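Local coordinates for protein HTH-type transcriptional repressor NemR (Escherichia coli, PDB 4YZE) that represses transcription of the nemRA-gloA operon by binding its operator box, and responds to electrophiles and reactive chlorine species such as bleach, at residues A[85-96]-A[185-196]. The protein carries 5 engineered substitutions. Numbering follows the deposited sequence.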
ATOM      1  N   ARG A  85      14.642  11.798  17.086  1.00 52.47           N
ATOM      2  CA  ARG A  85      13.198  11.881  16.995  1.00 45.21           C
ATOM      3  C   ARG A  85      12.828  12.874  15.886  1.00 53.65           C
ATOM      4  O   ARG A  85      11.965  12.570  15.049  1.00 42.11           O
ATOM      5  CB  ARG A  85      12.559  12.267  18.330  1.00 46.41           C
ATOM      6  CG  ARG A  85      11.042  12.341  18.269  1.00 44.33           C
ATOM      7  CD  ARG A  85      10.408  12.525  19.624  1.00 45.83           C
ATOM      8  NE  ARG A  85       8.957  12.681  19.532  1.00 45.72           N
ATOM      9  CZ  ARG A  85       8.344  13.815  19.196  1.00 46.91           C
ATOM     10  NH1 ARG A  85       9.047  14.905  18.905  1.00 48.24           N
ATOM     11  NH2 ARG A  85       7.020  13.866  19.151  1.00 47.10           N
ATOM     12  N   ASP A  86      13.490  14.037  15.870  1.00 45.44           N
ATOM     13  CA  ASP A  86      13.255  15.042  14.833  1.00 47.91           C
ATOM     14  C   ASP A  86      13.475  14.463  13.438  1.00 44.27           C
ATOM     15  O   ASP A  86      12.735  14.763  12.492  1.00 44.75           O
ATOM     16  CB  ASP A  86      14.192  16.235  15.014  1.00 56.41           C
ATOM     17  CG  ASP A  86      14.001  16.943  16.345  1.00 65.79           C
ATOM     18  OD1 ASP A  86      12.873  16.923  16.895  1.00 62.29           O
ATOM     19  OD2 ASP A  86      14.991  17.539  16.829  1.00 74.86           O
ATOM     20  N   ARG A  87      14.509  13.643  13.306  1.00 45.35           N
ATOM     21  CA  ARG A  87      14.854  13.090  12.004  1.00 52.23           C
ATOM     22  C   ARG A  87      13.815  12.080  11.533  1.00 46.30           C
ATOM     23  O   ARG A  87      13.425  12.074  10.375  1.00 46.92           O
ATOM     24  CB  ARG A  87      16.254  12.482  12.040  1.00 55.90           C
ATOM     25  CG  ARG A  87      17.334  13.532  12.258  1.00 61.46           C
ATOM     26  CD  ARG A  87      18.668  12.877  12.560  1.00 65.52           C
ATOM     27  NE  ARG A  87      19.542  13.755  13.330  1.00 75.89           N
ATOM     28  CZ  ARG A  87      20.827  13.516  13.567  1.00 76.27           C
ATOM     29  NH1 ARG A  87      21.402  12.421  13.083  1.00 69.14           N
ATOM     30  NH2 ARG A  87      21.539  14.378  14.281  1.00 80.78           N
ATOM     31  N   ILE A  88      13.347  11.244  12.445  1.00 44.35           N
ATOM     32  CA  ILE A  88      12.277  10.322  12.110  1.00 48.29           C
ATOM     33  C   ILE A  88      11.006  11.060  11.680  1.00 52.07           C
ATOM     34  O   ILE A  88      10.393  10.689  10.668  1.00 48.75           O
ATOM     35  CB  ILE A  88      12.012   9.349  13.252  1.00 47.64           C
ATOM     36  CG1 ILE A  88      13.166   8.355  13.324  1.00 40.68           C
ATOM     37  CG2 ILE A  88      10.706   8.599  13.037  1.00 50.15           C
ATOM     38  CD1 ILE A  88      13.180   7.519  14.580  1.00 37.45           C
ATOM     39  N   LEU A  89      10.624  12.112  12.409  1.00 41.61           N
ATOM     40  CA  LEU A  89       9.447  12.874  12.027  1.00 45.22           C
ATOM     41  C   LEU A  89       9.641  13.487  10.640  1.00 46.16           C
ATOM     42  O   LEU A  89       8.686  13.623   9.874  1.00 45.52           O
ATOM     43  CB  LEU A  89       9.130  13.962  13.056  1.00 50.21           C
ATOM     44  CG  LEU A  89       8.820  13.441  14.459  1.00 51.50           C
ATOM     45  CD1 LEU A  89       8.420  14.567  15.383  1.00 54.46           C
ATOM     46  CD2 LEU A  89       7.739  12.378  14.430  1.00 54.38           C
ATOM     47  N   ALA A  90      10.882  13.847  10.317  1.00 44.95           N
ATOM     48  CA  ALA A  90      11.169  14.501   9.048  1.00 50.78           C
ATOM     49  C   ALA A  90      10.916  13.544   7.867  1.00 53.16           C
ATOM     50  O   ALA A  90      10.540  13.972   6.772  1.00 48.56           O
ATOM     51  CB  ALA A  90      12.594  15.033   9.040  1.00 42.86           C
ATOM     52  N   TYR A  91      11.129  12.254   8.111  1.00 50.93           N
ATOM     53  CA  TYR A  91      10.845  11.209   7.141  1.00 53.68           C
ATOM     54  C   TYR A  91       9.390  11.295   6.737  1.00 51.05           C
ATOM     55  O   TYR A  91       9.075  11.282   5.547  1.00 47.79           O
ATOM     56  CB  TYR A  91      11.167   9.844   7.754  1.00 50.69           C
ATOM     57  CG  TYR A  91      10.715   8.601   6.998  1.00 51.58           C
ATOM     58  CD1 TYR A  91      11.273   8.254   5.769  1.00 43.39           C
ATOM     59  CD2 TYR A  91       9.784   7.730   7.563  1.00 54.91           C
ATOM     60  CE1 TYR A  91      10.880   7.086   5.103  1.00 48.36           C
ATOM     61  CE2 TYR A  91       9.381   6.579   6.917  1.00 50.83           C
ATOM     62  CZ  TYR A  91       9.931   6.251   5.687  1.00 53.10           C
ATOM     63  OH  TYR A  91       9.518   5.082   5.058  1.00 43.00           O
ATOM     64  N   TYR A  92       8.492  11.411   7.708  1.00 37.60           N
ATOM     65  CA  TYR A  92       7.096  11.581   7.337  1.00 38.19           C
ATOM     66  C   TYR A  92       6.792  12.967   6.780  1.00 44.20           C
ATOM     67  O   TYR A  92       5.919  13.109   5.916  1.00 42.47           O
ATOM     68  CB  TYR A  92       6.171  11.245   8.494  1.00 47.76           C
ATOM     69  CG  TYR A  92       6.133   9.782   8.829  1.00 46.82           C
ATOM     70  CD1 TYR A  92       5.224   8.924   8.213  1.00 44.01           C
ATOM     71  CD2 TYR A  92       6.994   9.258   9.775  1.00 36.07           C
ATOM     72  CE1 TYR A  92       5.193   7.563   8.531  1.00 40.55           C
ATOM     73  CE2 TYR A  92       6.973   7.913  10.093  1.00 37.25           C
ATOM     74  CZ  TYR A  92       6.065   7.075   9.478  1.00 38.15           C
ATOM     75  OH  TYR A  92       6.049   5.744   9.814  1.00 39.58           O
ATOM     76  N   GLN A  93       7.476  13.996   7.283  1.00 42.98           N
ATOM     77  CA  GLN A  93       7.194  15.360   6.822  1.00 48.24           C
ATOM     78  C   GLN A  93       7.641  15.535   5.367  1.00 44.13           C
ATOM     79  O   GLN A  93       6.954  16.173   4.571  1.00 45.07           O
ATOM     80  CB  GLN A  93       7.846  16.404   7.740  1.00 44.78           C
ATOM     81  CG  GLN A  93       7.612  17.858   7.335  1.00 47.43           C
ATOM     82  CD  GLN A  93       6.154  18.284   7.414  1.00 64.66           C
ATOM     83  OE1 GLN A  93       5.563  18.716   6.418  1.00 68.26           O
ATOM     84  NE2 GLN A  93       5.570  18.177   8.602  1.00 66.01           N
ATOM     85  N   GLN A  94       8.787  14.951   5.024  1.00 45.70           N
ATOM     86  CA  GLN A  94       9.269  14.957   3.638  1.00 56.07           C
ATOM     87  C   GLN A  94       8.302  14.222   2.698  1.00 47.75           C
ATOM     88  O   GLN A  94       8.058  14.657   1.578  1.00 45.93           O
ATOM     89  CB  GLN A  94      10.641  14.287   3.557  1.00 64.70           C
ATOM     90  CG  GLN A  94      11.720  15.118   2.877  1.00 78.96           C
ATOM     91  CD  GLN A  94      12.814  15.549   3.845  1.00 89.83           C
ATOM     92  OE1 GLN A  94      12.530  16.052   4.934  1.00 94.98           O
ATOM     93  NE2 GLN A  94      14.070  15.344   3.454  1.00 90.07           N
ATOM     94  N   THR A  95       7.770  13.100   3.169  1.00 45.76           N
ATOM     95  CA  THR A  95       6.789  12.343   2.411  1.00 54.54           C
ATOM     96  C   THR A  95       5.601  13.238   2.121  1.00 52.60           C
ATOM     97  O   THR A  95       5.108  13.277   0.983  1.00 48.19           O
ATOM     98  CB  THR A  95       6.314  11.113   3.188  1.00 58.04           C
ATOM     99  OG1 THR A  95       7.432  10.265   3.470  1.00 55.36           O
ATOM    100  CG2 THR A  95       5.285  10.343   2.377  1.00 64.47           C
ATOM    101  N   LEU A  96       5.152  13.973   3.142  1.00 43.22           N
ATOM    102  CA  LEU A  96       4.080  14.964   2.961  1.00 45.59           C
ATOM    103  C   LEU A  96       4.414  15.999   1.893  1.00 57.38           C
ATOM    104  O   LEU A  96       3.554  16.367   1.082  1.00 49.32           O
ATOM    105  CB  LEU A  96       3.773  15.679   4.272  1.00 63.34           C
ATOM    106  CG  LEU A  96       2.405  15.482   4.913  1.00 62.08           C
ATOM    107  CD1 LEU A  96       2.321  16.215   6.247  1.00 61.86           C
ATOM    108  CD2 LEU A  96       1.307  15.959   3.991  1.00 55.05           C
ATOM    109  N   LEU A 185      -1.568  11.020   5.056  1.00 31.39           N
ATOM    110  CA  LEU A 185      -0.163  11.315   5.399  1.00 27.19           C
ATOM    111  C   LEU A 185      -0.078  12.208   6.655  1.00 27.89           C
ATOM    112  O   LEU A 185       0.723  11.936   7.537  1.00 30.42           O
ATOM    113  CB  LEU A 185       0.594  11.941   4.215  1.00 30.82           C
ATOM    114  CG  LEU A 185       0.568  11.045   2.959  1.00 35.07           C
ATOM    115  CD1 LEU A 185       1.015  11.772   1.664  1.00 32.29           C
ATOM    116  CD2 LEU A 185       1.424   9.825   3.196  1.00 33.93           C
ATOM    117  N   GLU A 186      -0.903  13.260   6.735  1.00 29.03           N
ATOM    118  CA  GLU A 186      -0.877  14.139   7.911  1.00 36.13           C
ATOM    119  C   GLU A 186      -1.303  13.305   9.095  1.00 33.96           C
ATOM    120  O   GLU A 186      -0.766  13.441  10.181  1.00 30.57           O
ATOM    121  CB  GLU A 186      -1.801  15.368   7.772  1.00 32.42           C
ATOM    122  CG  GLU A 186      -1.458  16.269   6.602  1.00 50.45           C
ATOM    123  CD  GLU A 186      -2.485  17.391   6.379  1.00 60.63           C
ATOM    124  OE1 GLU A 186      -3.707  17.146   6.521  1.00 54.04           O
ATOM    125  OE2 GLU A 186      -2.059  18.523   6.057  1.00 65.78           O
ATOM    126  N   ASN A 187      -2.258  12.411   8.889  1.00 31.52           N
ATOM    127  CA  ASN A 187      -2.722  11.631  10.018  1.00 30.89           C
ATOM    128  C   ASN A 187      -1.642  10.650  10.472  1.00 37.96           C
ATOM    129  O   ASN A 187      -1.467  10.437  11.674  1.00 30.02           O
ATOM    130  CB  ASN A 187      -4.039  10.912   9.713  1.00 34.19           C
ATOM    131  CG  ASN A 187      -4.566  10.155  10.918  1.00 38.80           C
ATOM    132  OD1 ASN A 187      -4.800  10.739  11.977  1.00 35.18           O
ATOM    133  ND2 ASN A 187      -4.742   8.855  10.765  1.00 38.01           N
ATOM    134  N   ALA A 188      -0.899  10.078   9.522  1.00 32.82           N
ATOM    135  CA  ALA A 188       0.209   9.193   9.886  1.00 31.02           C
ATOM    136  C   ALA A 188       1.279   9.949  10.673  1.00 32.44           C
ATOM    137  O   ALA A 188       1.770   9.445  11.675  1.00 31.63           O
ATOM    138  CB  ALA A 188       0.823   8.491   8.657  1.00 25.34           C
ATOM    139  N   LEU A 189       1.630  11.149  10.211  1.00 29.08           N
ATOM    140  CA  LEU A 189       2.629  11.985  10.872  1.00 34.68           C
ATOM    141  C   LEU A 189       2.192  12.266  12.301  1.00 36.82           C
ATOM    142  O   LEU A 189       2.999  12.153  13.221  1.00 34.30           O
ATOM    143  CB  LEU A 189       2.800  13.320  10.134  1.00 38.57           C
ATOM    144  CG  LEU A 189       4.105  14.125  10.201  1.00 47.07           C
ATOM    145  CD1 LEU A 189       3.865  15.626  10.033  1.00 42.26           C
ATOM    146  CD2 LEU A 189       4.917  13.872  11.446  1.00 34.71           C
ATOM    147  N   ALA A 190       0.927  12.636  12.490  1.00 36.21           N
ATOM    148  CA  ALA A 190       0.459  12.985  13.832  1.00 40.42           C
ATOM    149  C   ALA A 190       0.505  11.758  14.744  1.00 41.40           C
ATOM    150  O   ALA A 190       0.803  11.875  15.931  1.00 43.42           O
ATOM    151  CB  ALA A 190      -0.936  13.584  13.789  1.00 40.61           C
ATOM    152  N   HIS A 191       0.238  10.576  14.186  1.00 39.17           N
ATOM    153  CA  HIS A 191       0.252   9.366  15.008  1.00 41.15           C
ATOM    154  C   HIS A 191       1.687   8.947  15.389  1.00 40.00           C
ATOM    155  O   HIS A 191       1.939   8.517  16.534  1.00 40.48           O
ATOM    156  CB  HIS A 191      -0.547   8.251  14.340  1.00 32.39           C
ATOM    157  CG  HIS A 191      -0.422   6.911  14.998  1.00 43.15           C
ATOM    158  ND1 HIS A 191      -1.248   6.500  16.022  1.00 51.61           N
ATOM    159  CD2 HIS A 191       0.397   5.865  14.733  1.00 48.99           C
ATOM    160  CE1 HIS A 191      -0.925   5.269  16.380  1.00 49.36           C
ATOM    161  NE2 HIS A 191       0.069   4.858  15.609  1.00 53.85           N
ATOM    162  N   VAL A 192       2.624   9.109  14.457  1.00 34.34           N
ATOM    163  CA  VAL A 192       4.034   8.862  14.757  1.00 40.28           C
ATOM    164  C   VAL A 192       4.543   9.780  15.881  1.00 42.34           C
ATOM    165  O   VAL A 192       5.286   9.333  16.777  1.00 42.81           O
ATOM    166  CB  VAL A 192       4.907   9.017  13.506  1.00 39.80           C
ATOM    167  CG1 VAL A 192       6.383   8.891  13.857  1.00 29.34           C
ATOM    168  CG2 VAL A 192       4.518   7.977  12.445  1.00 37.74           C
ATOM    169  N   LYS A 193       4.145  11.054  15.832  1.00 38.96           N
ATOM    170  CA  LYS A 193       4.509  12.022  16.875  1.00 45.12           C
ATOM    171  C   LYS A 193       4.107  11.541  18.253  1.00 43.22           C
ATOM    172  O   LYS A 193       4.787  11.823  19.238  1.00 42.68           O
ATOM    173  CB  LYS A 193       3.840  13.372  16.630  1.00 50.33           C
ATOM    174  CG  LYS A 193       4.614  14.303  15.709  1.00 59.21           C
ATOM    175  CD  LYS A 193       3.844  15.601  15.451  1.00 60.06           C
ATOM    176  CE  LYS A 193       4.573  16.453  14.426  1.00 62.36           C
ATOM    177  NZ  LYS A 193       3.735  17.577  13.916  1.00 67.53           N
ATOM    178  N   ASN A 194       2.996  10.820  18.328  1.00 45.52           N
ATOM    179  CA  ASN A 194       2.500  10.347  19.614  1.00 53.25           C
ATOM    180  C   ASN A 194       3.135   9.004  20.013  1.00 51.81           C
ATOM    181  O   ASN A 194       3.342   8.729  21.186  1.00 51.52           O
ATOM    182  CB  ASN A 194       0.973  10.244  19.572  1.00 60.94           C
ATOM    183  CG  ASN A 194       0.360  10.086  20.948  1.00 77.72           C
ATOM    184  OD1 ASN A 194      -0.156   9.020  21.295  1.00 77.48           O
ATOM    185  ND2 ASN A 194       0.419  11.148  21.747  1.00 86.29           N
ATOM    186  N   ILE A 195       3.455   8.178  19.023  1.00 48.50           N
ATOM    187  CA  ILE A 195       3.997   6.843  19.273  1.00 43.60           C
ATOM    188  C   ILE A 195       5.491   6.897  19.594  1.00 40.29           C
ATOM    189  O   ILE A 195       5.965   6.204  20.497  1.00 43.21           O
ATOM    190  CB  ILE A 195       3.734   5.908  18.063  1.00 59.97           C
ATOM    191  CG1 ILE A 195       2.242   5.602  17.957  1.00 58.47           C
ATOM    192  CG2 ILE A 195       4.499   4.621  18.207  1.00 50.17           C
ATOM    193  CD1 ILE A 195       1.637   5.170  19.291  1.00 58.45           C
ATOM    194  N   ILE A 196       6.229   7.694  18.819  1.00 41.38           N
ATOM    195  CA  ILE A 196       7.654   7.913  19.043  1.00 40.45           C
ATOM    196  C   ILE A 196       7.748   9.220  19.814  1.00 48.48           C
ATOM    197  O   ILE A 196       7.812  10.297  19.208  1.00 46.04           O
ATOM    198  CB  ILE A 196       8.451   8.025  17.704  1.00 35.10           C
ATOM    199  CG1 ILE A 196       8.138   6.847  16.785  1.00 34.62           C
ATOM    200  CG2 ILE A 196       9.964   8.121  17.975  1.00 38.83           C
ATOM    201  CD1 ILE A 196       8.426   5.466  17.379  1.00 37.88           C
TER
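Arg85 NE donates to Ile196 O across 2.7 Å, the shorter of two bonds by which one guanidinium holds the C-terminal end of helix 183-195. The second runs from Arg85 NH2 to Lys193 O at 3.0 Å, in the carbonyl plane and on a lone pair, whereas the NE donor is tilted out of the plane of its carbonyl. CG anti to the backbone N (chi1 -179°) and an extended chain carry the group that far, and Leu89 CD1 lies over one face of it. Ile196 is the first residue to leave helical geometry, and both acceptors lie at a helix end, where a positive charge is probably favourable. A leucine in place of Arg85 would probably leave the carbonyls of Lys193 and Ile196 without these donors and the end of helix 183-195 less firmly held.

Apolar packing takes over along the helices. Val192 CG2 sits over one face of the Tyr92 ring, 3.7 Å from its centroid and 25° off the normal, a CH-pi contact; Tyr91 CD2 covers the rim of the opposite face, and Tyr92 OH bonds to Leu165 O. Leu189 is a knob among Leu89, Tyr92, Gln93 and Leu96, its CG 3.9 Å from Tyr92 CB. Leu89 bridges two partners: CD2 meets Val192 CG1 at 3.8 Å, while CD1 touches the aliphatic chain of Lys193. At the other end Leu96 CG packs on Leu185 CB at 4.0 Å, and both its methyls reach Glu186 CG.

The axes of segments 85-96 and 185-195 are nearly antiparallel (174°) and approach to 9.5 Å. The pair thus joins helix 84-97 to helix 183-195, which also packs against the second subunit through His191 and Ile195, as in the mainly helical C-terminal dimerisation domain of TetR-family repressors.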